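Local atomic coordinates of dihydrolipoyl dehydrogenase (Elizabethkingia anophelis NUHP1, PDB entry 6UZI), a protein that probably catalyses the NAD(+)-dependent reoxidation of dihydrolipoyl groups carried on lysines of partner proteins, using one bound FAD per subunit. Residues V122-F125 with I131-T134; I40-T45 with R282-G287; K412-L417 with D466-R471. All coordinates share one frame; numbering follows the deposited sequence.

Contact 1 of 3, residues V122-F125 with I131-T134. With FAD (flavin-adenine dinucleotide), chain E.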
loop_
_atom_site.group_PDB
_atom_site.type_symbol
_atom_site.label_atom_id
_atom_site.label_comp_id
_atom_site.label_asym_id
_atom_site.label_seq_id
_atom_site.Cartn_x
_atom_site.Cartn_y
_atom_site.Cartn_z
ATOM N N VAL A 122 24.551 29.261 10.515
ATOM C CA VAL A 122 23.717 30.035 9.605
ATOM C C VAL A 122 24.563 30.450 8.411
ATOM O O VAL A 122 25.629 31.056 8.571
ATOM C CB VAL A 122 23.108 31.255 10.312
ATOM C CG1 VAL A 122 22.456 32.190 9.305
ATOM C CG2 VAL A 122 22.093 30.800 11.336
ATOM N N GLY A 123 24.103 30.096 7.216
ATOM C CA GLY A 123 24.768 30.498 5.996
ATOM C C GLY A 123 24.178 31.766 5.417
ATOM O O GLY A 123 22.970 31.831 5.167
ATOM N N SER A 124 25.005 32.788 5.226
ATOM C CA SER A 124 24.573 34.028 4.597
ATOM C C SER A 124 25.540 34.358 3.469
ATOM O O SER A 124 26.746 34.111 3.580
ATOM C CB SER A 124 24.492 35.201 5.601
ATOM O OG SER A 124 25.705 35.366 6.329
ATOM N N PHE A 125 25.001 34.916 2.388
ATOM C CA PHE A 125 25.815 35.284 1.239
ATOM C C PHE A 125 26.634 36.534 1.545
ATOM O O PHE A 125 26.109 37.524 2.068
ATOM C CB PHE A 125 24.928 35.550 0.018
ATOM C CG PHE A 125 24.419 34.315 -0.653
ATOM C CD1 PHE A 125 23.084 33.964 -0.550
ATOM C CD2 PHE A 125 25.264 33.511 -1.401
ATOM C CE1 PHE A 125 22.598 32.830 -1.169
ATOM C CE2 PHE A 125 24.789 32.370 -2.024
ATOM C CZ PHE A 125 23.453 32.029 -1.908
ATOM N N ILE A 131 30.242 32.661 1.094
ATOM C CA ILE A 131 29.169 32.399 2.045
ATOM C C ILE A 131 29.761 32.431 3.448
ATOM O O ILE A 131 30.745 31.733 3.725
ATOM C CB ILE A 131 28.490 31.041 1.781
ATOM C CG1 ILE A 131 27.848 31.011 0.389
ATOM C CG2 ILE A 131 27.445 30.750 2.847
ATOM C CD1 ILE A 131 27.682 29.601 -0.191
ATOM N N LYS A 132 29.173 33.246 4.327
ATOM C CA LYS A 132 29.577 33.300 5.726
ATOM C C LYS A 132 28.777 32.280 6.521
ATOM O O LYS A 132 27.554 32.192 6.373
ATOM C CB LYS A 132 29.367 34.699 6.307
ATOM C CG LYS A 132 29.777 34.828 7.773
ATOM C CD LYS A 132 29.025 35.949 8.488
ATOM C CE LYS A 132 29.646 37.324 8.252
ATOM N NZ LYS A 132 28.766 38.422 8.760
ATOM N N VAL A 133 29.469 31.513 7.362
ATOM C CA VAL A 133 28.850 30.490 8.200
ATOM C C VAL A 133 29.065 30.890 9.653
ATOM O O VAL A 133 30.187 30.800 10.173
ATOM C CB VAL A 133 29.420 29.089 7.922
ATOM C CG1 VAL A 133 28.717 28.043 8.783
ATOM C CG2 VAL A 133 29.312 28.748 6.442
ATOM N N THR A 134 27.996 31.320 10.316
ATOM C CA THR A 134 28.064 31.787 11.693
ATOM C C THR A 134 27.622 30.676 12.639
ATOM O O THR A 134 26.485 30.200 12.555
ATOM C CB THR A 134 27.203 33.033 11.889
ATOM O OG1 THR A 134 27.504 33.987 10.865
ATOM C CG2 THR A 134 27.489 33.653 13.234
HETATM P PA FAD E . 13.099 22.386 4.864
HETATM O O1A FAD E . 12.766 20.980 5.196
HETATM O O2A FAD E . 11.907 23.275 5.234
HETATM O O5B FAD E . 14.312 22.854 5.790
HETATM C C5B FAD E . 15.356 23.629 5.177
HETATM C C4B FAD E . 16.468 23.783 6.181
HETATM O O4B FAD E . 17.212 24.982 5.904
HETATM C C3B FAD E . 16.044 23.869 7.656
HETATM O O3B FAD E . 16.570 22.747 8.352
HETATM C C2B FAD E . 16.700 25.167 8.162
HETATM O O2B FAD E . 17.236 25.032 9.474
HETATM C C1B FAD E . 17.785 25.408 7.117
HETATM N N9A FAD E . 18.179 26.798 6.946
HETATM C C8A FAD E . 17.364 27.856 6.635
HETATM N N7A FAD E . 17.997 28.992 6.480
HETATM C C5A FAD E . 19.328 28.663 6.708
HETATM C C6A FAD E . 20.509 29.424 6.691
HETATM N N6A FAD E . 20.554 30.722 6.378
HETATM N N1A FAD E . 21.667 28.791 6.978
HETATM C C2A FAD E . 21.633 27.483 7.258
HETATM N N3A FAD E . 20.581 26.660 7.296
HETATM C C4A FAD E . 19.447 27.315 7.007
HETATM N N1 FAD E . 5.598 17.122 3.267
HETATM C C2 FAD E . 5.353 15.941 2.647
HETATM O O2 FAD E . 5.732 15.734 1.495
HETATM N N3 FAD E . 4.680 14.937 3.321
HETATM C C4 FAD E . 4.208 15.005 4.620
HETATM O O4 FAD E . 3.631 14.045 5.125
HETATM C C4X FAD E . 4.476 16.259 5.271
HETATM N N5 FAD E . 4.099 16.403 6.508
HETATM C C5X FAD E . 4.416 17.595 7.144
HETATM C C6 FAD E . 4.073 17.745 8.486
HETATM C C7 FAD E . 4.423 18.890 9.192
HETATM C C7M FAD E . 4.051 19.005 10.647
HETATM C C8 FAD E . 5.133 19.916 8.540
HETATM C C8M FAD E . 5.586 21.142 9.291
HETATM C C9 FAD E . 5.457 19.779 7.195
HETATM C C9A FAD E . 5.111 18.629 6.494
HETATM N N10 FAD E . 5.480 18.437 5.150
HETATM C C10 FAD E . 5.183 17.263 4.513
HETATM C "C1'" FAD E . 6.220 19.474 4.422
HETATM C "C2'" FAD E . 7.716 19.192 4.375
HETATM O "O2'" FAD E . 8.307 19.358 5.665
HETATM C "C3'" FAD E . 8.420 20.081 3.349
HETATM O "O3'" FAD E . 7.662 20.122 2.149
HETATM C "C4'" FAD E . 9.839 19.607 3.032
HETATM O "O4'" FAD E . 10.545 19.462 4.266
HETATM C "C5'" FAD E . 10.576 20.524 2.080
HETATM O "O5'" FAD E . 11.853 20.766 2.699
HETATM P P FAD E . 13.071 21.614 2.030
HETATM O O1P FAD E . 14.285 20.827 1.697
HETATM O O2P FAD E . 12.642 22.501 0.880
HETATM O O3P FAD E . 13.340 22.560 3.292
HETATM O O HOH W 1 26.224 33.656 8.419
#
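The carbonyl oxygen Val122 O is gripped from two quarters: Thr134 N donates to it at 3.0 Å, and a water donates to it at 2.7 Å. The two segments are the arms of a beta hairpin, 122-125 and 130-134, whose local axes come within 4.5 Å and run at 154°, close to antiparallel. Its register follows from the bonding pattern: the hydrogen-bonded pairs Val122 with Thr134 and Ser124 with Lys132, each closed by reciprocal N-H to O=C bonds, alternate with the non-hydrogen-bonded pairs Gly123 with Val133 and Phe125 with Ile131. One of the two bonds that close the Ser124-Lys132 pair runs from Lys132 N to Ser124 O at 2.7 Å.

The water sits on the face that carries Val122, Ser124, Lys132 and Thr134. Besides Val122 O it is hydrogen-bonded to Ser124 OG and Thr134 OG1, so it ties both arms together. Ser124 reaches it because OG stands between the backbone N and the carbonyl carbon (chi1 53°).

Being in a non-hydrogen-bonded pair, Gly123 turns its own N and O outward from the hairpin, and the FAD adenine uses both. Gly123 N donates to FAD N1A at 2.8 Å, almost straight at 171°, and FAD N6A donates to Gly123 O at 2.9 Å. The backbone of the sheet's outermost strand thus offers the adenine one N-H and one C=O, the same pair of groups it could offer a neighbouring strand.

The other face, with Phe125 and Ile131, packs inward on Ile17 and Ala15 of strand 14-17 and on Thr148 of strand 148-150. There the two side chains run alongside each other in one direction, with Phe125 CD2 4.0 Å from Ile131 CG1.

Contact 2 of 3, residues I40-T45 with R282-G287. With FAD (flavin-adenine dinucleotide), chain E.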
loop_
_atom_site.group_PDB
_atom_site.type_symbol
_atom_site.label_atom_id
_atom_site.label_comp_id
_atom_site.label_asym_id
_atom_site.label_seq_id
_atom_site.Cartn_x
_atom_site.Cartn_y
_atom_site.Cartn_z
ATOM N N ILE A 40 25.250 23.225 4.625
ATOM C CA ILE A 40 25.241 24.092 5.793
ATOM C C ILE A 40 23.864 24.005 6.440
ATOM O O ILE A 40 22.845 24.105 5.748
ATOM C CB ILE A 40 25.589 25.540 5.406
ATOM C CG1 ILE A 40 26.961 25.586 4.730
ATOM C CG2 ILE A 40 25.581 26.450 6.630
ATOM C CD1 ILE A 40 27.201 26.815 3.904
ATOM N N GLU A 41 23.837 23.810 7.759
ATOM C CA GLU A 41 22.598 23.726 8.525
ATOM C C GLU A 41 22.714 24.496 9.832
ATOM O O GLU A 41 23.667 24.296 10.592
ATOM C CB GLU A 41 22.221 22.276 8.831
ATOM C CG GLU A 41 21.017 22.165 9.756
ATOM C CD GLU A 41 19.810 22.944 9.250
ATOM O OE1 GLU A 41 19.283 22.622 8.159
ATOM O OE2 GLU A 41 19.397 23.890 9.948
ATOM N N LYS A 42 21.730 25.367 10.089
ATOM C CA LYS A 42 21.680 26.159 11.318
ATOM C C LYS A 42 21.170 25.353 12.508
ATOM O O LYS A 42 21.532 25.649 13.653
ATOM C CB LYS A 42 20.783 27.380 11.113
ATOM C CG LYS A 42 19.413 27.020 10.559
ATOM C CD LYS A 42 18.366 28.055 10.885
ATOM C CE LYS A 42 18.684 29.357 10.208
ATOM N NZ LYS A 42 17.629 30.373 10.460
ATOM N N TYR A 43 20.339 24.343 12.257
ATOM C CA TYR A 43 19.800 23.494 13.308
ATOM C C TYR A 43 20.894 22.612 13.898
ATOM O O TYR A 43 21.949 22.391 13.298
ATOM C CB TYR A 43 18.667 22.623 12.759
ATOM C CG TYR A 43 17.636 22.182 13.775
ATOM C CD1 TYR A 43 17.536 20.842 14.143
ATOM C CD2 TYR A 43 16.773 23.090 14.372
ATOM C CE1 TYR A 43 16.605 20.414 15.070
ATOM C CE2 TYR A 43 15.831 22.671 15.310
ATOM C CZ TYR A 43 15.754 21.328 15.654
ATOM O OH TYR A 43 14.829 20.897 16.582
ATOM N N SER A 44 20.632 22.116 15.109
ATOM C CA SER A 44 21.595 21.245 15.772
ATOM C C SER A 44 21.774 19.942 15.007
ATOM O O SER A 44 22.852 19.337 15.046
ATOM C CB SER A 44 21.159 20.967 17.210
ATOM O OG SER A 44 19.923 20.273 17.234
ATOM N N THR A 45 20.730 19.485 14.320
ATOM C CA THR A 45 20.790 18.250 13.560
ATOM C C THR A 45 20.340 18.493 12.123
ATOM O O THR A 45 19.695 19.495 11.805
ATOM C CB THR A 45 19.917 17.169 14.204
ATOM O OG1 THR A 45 18.561 17.619 14.247
ATOM C CG2 THR A 45 20.389 16.882 15.622
ATOM N N ARG A 282 5.161 29.149 4.780
ATOM C CA ARG A 282 5.710 30.341 4.175
ATOM C C ARG A 282 7.177 30.111 3.823
ATOM O O ARG A 282 7.925 29.589 4.661
ATOM C CB ARG A 282 5.546 31.478 5.215
ATOM C CG ARG A 282 5.954 32.877 4.862
ATOM C CD ARG A 282 6.174 33.642 6.176
ATOM N NE ARG A 282 7.189 32.977 7.001
ATOM C CZ ARG A 282 8.412 33.454 7.241
ATOM N NH1 ARG A 282 9.261 32.763 7.991
ATOM N NH2 ARG A 282 8.787 34.628 6.747
ATOM N N PRO A 283 7.640 30.511 2.633
ATOM C CA PRO A 283 9.057 30.303 2.292
ATOM C C PRO A 283 9.958 31.076 3.242
ATOM O O PRO A 283 9.633 32.185 3.667
ATOM C CB PRO A 283 9.162 30.817 0.852
ATOM C CG PRO A 283 8.029 31.767 0.711
ATOM C CD PRO A 283 6.916 31.187 1.545
ATOM N N TYR A 284 11.094 30.474 3.584
ATOM C CA TYR A 284 11.989 31.015 4.596
ATOM C C TYR A 284 13.280 31.486 3.942
ATOM O O TYR A 284 13.969 30.699 3.285
ATOM C CB TYR A 284 12.280 29.968 5.674
ATOM C CG TYR A 284 13.163 30.488 6.789
ATOM C CD1 TYR A 284 14.511 30.169 6.844
ATOM C CD2 TYR A 284 12.647 31.315 7.781
ATOM C CE1 TYR A 284 15.315 30.651 7.856
ATOM C CE2 TYR A 284 13.445 31.799 8.793
ATOM C CZ TYR A 284 14.778 31.463 8.827
ATOM O OH TYR A 284 15.586 31.943 9.834
ATOM N N THR A 285 13.590 32.777 4.104
ATOM C CA THR A 285 14.835 33.338 3.591
ATOM C C THR A 285 15.518 34.279 4.584
ATOM O O THR A 285 16.497 34.938 4.209
ATOM C CB THR A 285 14.596 34.072 2.262
ATOM O OG1 THR A 285 13.437 34.909 2.373
ATOM C CG2 THR A 285 14.380 33.071 1.133
ATOM N N ASP A 286 15.055 34.353 5.832
ATOM C CA ASP A 286 15.608 35.304 6.790
ATOM C C ASP A 286 17.088 35.034 7.013
ATOM O O ASP A 286 17.491 33.891 7.249
ATOM C CB ASP A 286 14.870 35.219 8.129
ATOM C CG ASP A 286 13.455 35.753 8.059
ATOM O OD1 ASP A 286 13.102 36.360 7.028
ATOM O OD2 ASP A 286 12.695 35.558 9.033
ATOM N N GLY A 287 17.895 36.093 6.933
ATOM C CA GLY A 287 19.309 36.011 7.247
ATOM C C GLY A 287 20.178 35.372 6.193
ATOM O O GLY A 287 21.370 35.161 6.445
HETATM P PA FAD E . 13.099 22.386 4.864
HETATM O O1A FAD E . 12.766 20.980 5.196
HETATM O O2A FAD E . 11.907 23.275 5.234
HETATM O O5B FAD E . 14.312 22.854 5.790
HETATM C C5B FAD E . 15.356 23.629 5.177
HETATM C C4B FAD E . 16.468 23.783 6.181
HETATM O O4B FAD E . 17.212 24.982 5.904
HETATM C C3B FAD E . 16.044 23.869 7.656
HETATM O O3B FAD E . 16.570 22.747 8.352
HETATM C C2B FAD E . 16.700 25.167 8.162
HETATM O O2B FAD E . 17.236 25.032 9.474
HETATM C C1B FAD E . 17.785 25.408 7.117
HETATM N N9A FAD E . 18.179 26.798 6.946
HETATM C C8A FAD E . 17.364 27.856 6.635
HETATM N N7A FAD E . 17.997 28.992 6.480
HETATM C C5A FAD E . 19.328 28.663 6.708
HETATM C C6A FAD E . 20.509 29.424 6.691
HETATM N N6A FAD E . 20.554 30.722 6.378
HETATM N N1A FAD E . 21.667 28.791 6.978
HETATM C C2A FAD E . 21.633 27.483 7.258
HETATM N N3A FAD E . 20.581 26.660 7.296
HETATM C C4A FAD E . 19.447 27.315 7.007
HETATM N N1 FAD E . 5.598 17.122 3.267
HETATM C C2 FAD E . 5.353 15.941 2.647
HETATM O O2 FAD E . 5.732 15.734 1.495
HETATM N N3 FAD E . 4.680 14.937 3.321
HETATM C C4 FAD E . 4.208 15.005 4.620
HETATM O O4 FAD E . 3.631 14.045 5.125
HETATM C C4X FAD E . 4.476 16.259 5.271
HETATM N N5 FAD E . 4.099 16.403 6.508
HETATM C C5X FAD E . 4.416 17.595 7.144
HETATM C C6 FAD E . 4.073 17.745 8.486
HETATM C C7 FAD E . 4.423 18.890 9.192
HETATM C C7M FAD E . 4.051 19.005 10.647
HETATM C C8 FAD E . 5.133 19.916 8.540
HETATM C C8M FAD E . 5.586 21.142 9.291
HETATM C C9 FAD E . 5.457 19.779 7.195
HETATM C C9A FAD E . 5.111 18.629 6.494
HETATM N N10 FAD E . 5.480 18.437 5.150
HETATM C C10 FAD E . 5.183 17.263 4.513
HETATM C "C1'" FAD E . 6.220 19.474 4.422
HETATM C "C2'" FAD E . 7.716 19.192 4.375
HETATM O "O2'" FAD E . 8.307 19.358 5.665
HETATM C "C3'" FAD E . 8.420 20.081 3.349
HETATM O "O3'" FAD E . 7.662 20.122 2.149
HETATM C "C4'" FAD E . 9.839 19.607 3.032
HETATM O "O4'" FAD E . 10.545 19.462 4.266
HETATM C "C5'" FAD E . 10.576 20.524 2.080
HETATM O "O5'" FAD E . 11.853 20.766 2.699
HETATM P P FAD E . 13.071 21.614 2.030
HETATM O O1P FAD E . 14.285 20.827 1.697
HETATM O O2P FAD E . 12.642 22.501 0.880
HETATM O O3P FAD E . 13.340 22.560 3.292
#
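Two torsion choices bring Lys42 and Tyr284 together across the adenine end of FAD. Lys42 sets CG between its backbone N and carbonyl carbon (chi1 52°) and bends again at chi3, while Tyr284 swings CG opposite its backbone N (chi1 -178°). The two chains converge from facing sides, and Lys42 NZ arrives 2.7 Å from Tyr284 OH, at the ring edge and near its plane. This is the one close meeting of the segments, whose nearest CA atoms, those of Lys42 and Gly287, are 10.9 Å apart; the adenine lies against both side chains.

On its way the lysine chain runs over a face of the adenine: Lys42 CG is 3.5 Å from FAD N3A and Lys42 CE is 3.6 Å from FAD C5A. Tyr284 instead comes at the purine rim, with FAD N7A in the plane of its ring and 3.4 Å from Tyr284 CE1. One ring face of Tyr284 carries Asp286 N over its centre, and Lys155 makes a cation-pi contact with the ring.

Glu41, at the end of strand 37-41, receives the adenosine ribose. FAD O3B donates to Glu41 OE1 at 2.7 Å and FAD O2B to Glu41 OE2; Tyr43 N donates to the anti lone pair of OE2, and Ser19 OG bonds to OE1. Both bonds to OE2 refine very short, so their lengths are doubtful. An acidic residue closing the second strand of a Rossmann beta-alpha-beta unit, here strand 14-17, helix 21-32 and strand 37-41, is the textbook ribose-binding feature of such dinucleotide folds.

A carboxylate accepting from both vicinal hydroxyls should hold the ribose in one orientation, while the aliphatic part of a probably cationic lysine lies against the purine and its nitrogen ends close to the phenol oxygen of Tyr284.

Contact 3 of 3, residues K412-L417 with D466-R471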
loop_
_atom_site.group_PDB
_atom_site.type_symbol
_atom_site.label_atom_id
_atom_site.label_comp_id
_atom_site.label_asym_id
_atom_site.label_seq_id
_atom_site.Cartn_x
_atom_site.Cartn_y
_atom_site.Cartn_z
ATOM N N LYS A 412 -11.971 11.307 -25.734
ATOM C CA LYS A 412 -11.676 10.838 -27.085
ATOM C C LYS A 412 -10.591 9.763 -27.081
ATOM O O LYS A 412 -10.720 8.746 -27.768
ATOM C CB LYS A 412 -11.281 12.014 -27.986
ATOM N N THR A 413 -9.503 9.971 -26.333
ATOM C CA THR A 413 -8.363 9.066 -26.399
ATOM C C THR A 413 -8.306 8.056 -25.260
ATOM O O THR A 413 -7.500 7.122 -25.332
ATOM C CB THR A 413 -7.048 9.853 -26.432
ATOM O OG1 THR A 413 -6.794 10.422 -25.139
ATOM C CG2 THR A 413 -7.109 10.940 -27.479
ATOM N N ASP A 414 -9.123 8.223 -24.217
ATOM C CA ASP A 414 -9.164 7.375 -23.022
ATOM C C ASP A 414 -7.921 7.523 -22.150
ATOM O O ASP A 414 -7.754 6.773 -21.173
ATOM C CB ASP A 414 -9.382 5.895 -23.385
ATOM C CG ASP A 414 -9.944 5.075 -22.224
ATOM O OD1 ASP A 414 -10.721 5.628 -21.414
ATOM O OD2 ASP A 414 -9.629 3.867 -22.135
ATOM N N GLU A 415 -7.046 8.478 -22.457
ATOM C CA GLU A 415 -5.851 8.667 -21.649
ATOM C C GLU A 415 -6.230 9.177 -20.268
ATOM O O GLU A 415 -7.015 10.121 -20.132
ATOM C CB GLU A 415 -4.897 9.643 -22.327
ATOM C CG GLU A 415 -3.659 9.957 -21.510
ATOM C CD GLU A 415 -2.704 10.902 -22.222
ATOM O OE1 GLU A 415 -3.004 11.323 -23.362
ATOM O OE2 GLU A 415 -1.632 11.193 -21.653
ATOM N N ILE A 416 -5.656 8.553 -19.242
ATOM C CA ILE A 416 -5.896 8.968 -17.869
ATOM C C ILE A 416 -5.298 10.348 -17.639
ATOM O O ILE A 416 -4.101 10.573 -17.870
ATOM C CB ILE A 416 -5.303 7.942 -16.895
ATOM C CG1 ILE A 416 -6.072 6.620 -16.974
ATOM C CG2 ILE A 416 -5.264 8.509 -15.484
ATOM C CD1 ILE A 416 -5.509 5.540 -16.098
ATOM N N LEU A 417 -6.128 11.280 -17.167
ATOM C CA LEU A 417 -5.688 12.642 -16.899
ATOM C C LEU A 417 -5.508 12.950 -15.414
ATOM O O LEU A 417 -4.793 13.901 -15.082
ATOM C CB LEU A 417 -6.679 13.640 -17.514
ATOM C CG LEU A 417 -6.930 13.518 -19.018
ATOM C CD1 LEU A 417 -7.957 14.536 -19.455
ATOM C CD2 LEU A 417 -5.645 13.723 -19.801
ATOM N N ASP A 466 -14.655 1.236 -15.018
ATOM C CA ASP A 466 -15.801 2.139 -15.033
ATOM C C ASP A 466 -15.553 3.338 -15.939
ATOM O O ASP A 466 -16.455 3.776 -16.662
ATOM C CB ASP A 466 -16.112 2.595 -13.607
ATOM C CG ASP A 466 -17.380 3.396 -13.520
ATOM O OD1 ASP A 466 -18.434 2.909 -13.981
ATOM O OD2 ASP A 466 -17.308 4.530 -13.004
ATOM N N ALA A 467 -14.330 3.868 -15.925
ATOM C CA ALA A 467 -14.024 5.035 -16.741
ATOM C C ALA A 467 -13.960 4.673 -18.217
ATOM O O ALA A 467 -14.453 5.422 -19.068
ATOM C CB ALA A 467 -12.706 5.658 -16.285
ATOM N N THR A 468 -13.370 3.525 -18.544
ATOM C CA THR A 468 -13.130 3.217 -19.946
ATOM C C THR A 468 -14.433 2.910 -20.677
ATOM O O THR A 468 -14.576 3.242 -21.859
ATOM C CB THR A 468 -12.119 2.071 -20.075
ATOM O OG1 THR A 468 -11.670 1.968 -21.430
ATOM C CG2 THR A 468 -12.705 0.734 -19.640
ATOM N N GLY A 469 -15.394 2.281 -20.003
ATOM C CA GLY A 469 -16.625 1.927 -20.684
ATOM C C GLY A 469 -17.788 1.544 -19.793
ATOM O O GLY A 469 -18.681 0.810 -20.227
ATOM N N LYS A 470 -17.798 2.044 -18.558
ATOM C CA LYS A 470 -18.853 1.736 -17.590
ATOM C C LYS A 470 -19.086 0.234 -17.488
ATOM O O LYS A 470 -20.223 -0.236 -17.456
ATOM C CB LYS A 470 -20.164 2.450 -17.923
ATOM C CG LYS A 470 -20.136 3.962 -17.921
ATOM C CD LYS A 470 -21.565 4.497 -17.849
ATOM C CE LYS A 470 -21.623 6.011 -17.967
ATOM N NZ LYS A 470 -20.866 6.706 -16.884
ATOM N N ARG A 471 -17.999 -0.535 -17.456
ATOM C CA ARG A 471 -18.110 -1.988 -17.459
ATOM C C ARG A 471 -17.275 -2.598 -16.348
ATOM O O ARG A 471 -16.612 -3.623 -16.533
ATOM C CB ARG A 471 -17.718 -2.561 -18.817
ATOM C CG ARG A 471 -16.387 -2.077 -19.356
ATOM C CD ARG A 471 -16.049 -2.832 -20.613
ATOM N NE ARG A 471 -14.726 -2.501 -21.121
ATOM C CZ ARG A 471 -13.652 -3.261 -20.934
ATOM N NH1 ARG A 471 -12.485 -2.893 -21.442
ATOM N NH2 ARG A 471 -13.744 -4.390 -20.240
#
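The CB of Asp414 points toward the end of helix 458-469, and chi1 of -158°, with CG opposite the backbone N, carries CG on to Thr468. There CG comes 3.6 Å from Thr468 OG1. Beyond CG the carboxylate divides its work. OD1 lies 3.7 Å from Thr468 CA but has its strong partner outside the two segments, in a salt bridge with Lys383 NZ. OD2 accepts the hydroxyl of Thr468: OG1 donates to it at 2.9 Å, arriving on the syn side yet 35° out of the carboxylate plane. The same OD2 also takes the backbone N of Glu444 in helix 443-447, so two donors grip one oxygen and should restrict rotation of the group.

Lys383 NZ is bonded weakly to Ala467 O and Thr468 O as well, which brings a positive charge to the C-terminal end of the helix, where it would probably be stabilising. The arrangement joins the turn between antiparallel strands 404-410 and 416-423 to the C-terminal helix, within the sheet-and-helix dimerisation domain typical of the pyridine nucleotide-disulfide oxidoreductase family.

Contacts 1 and 2 belong to one site: their centres lie 11 Å apart, both touch FAD, and they meet directly, Val122 CG2 being 3.7 Å from Lys42 CB. Contact 1 is nested within the chain loop that contact 2 closes. Contact 3 stands on the opposite side of the chain's centre, with its nearest atoms about 27 Å from contact 2. Chemistry follows place. The partly buried hairpin is held by regular backbone bonds with an apolar inner face; contact 2, at the surface, brings two side chains together beside a cofactor that both touch; contact 3, also partly buried, is joined by one side-chain hydrogen bond, with Lys383 pairing with Asp414 and weakly with helix-end carbonyls.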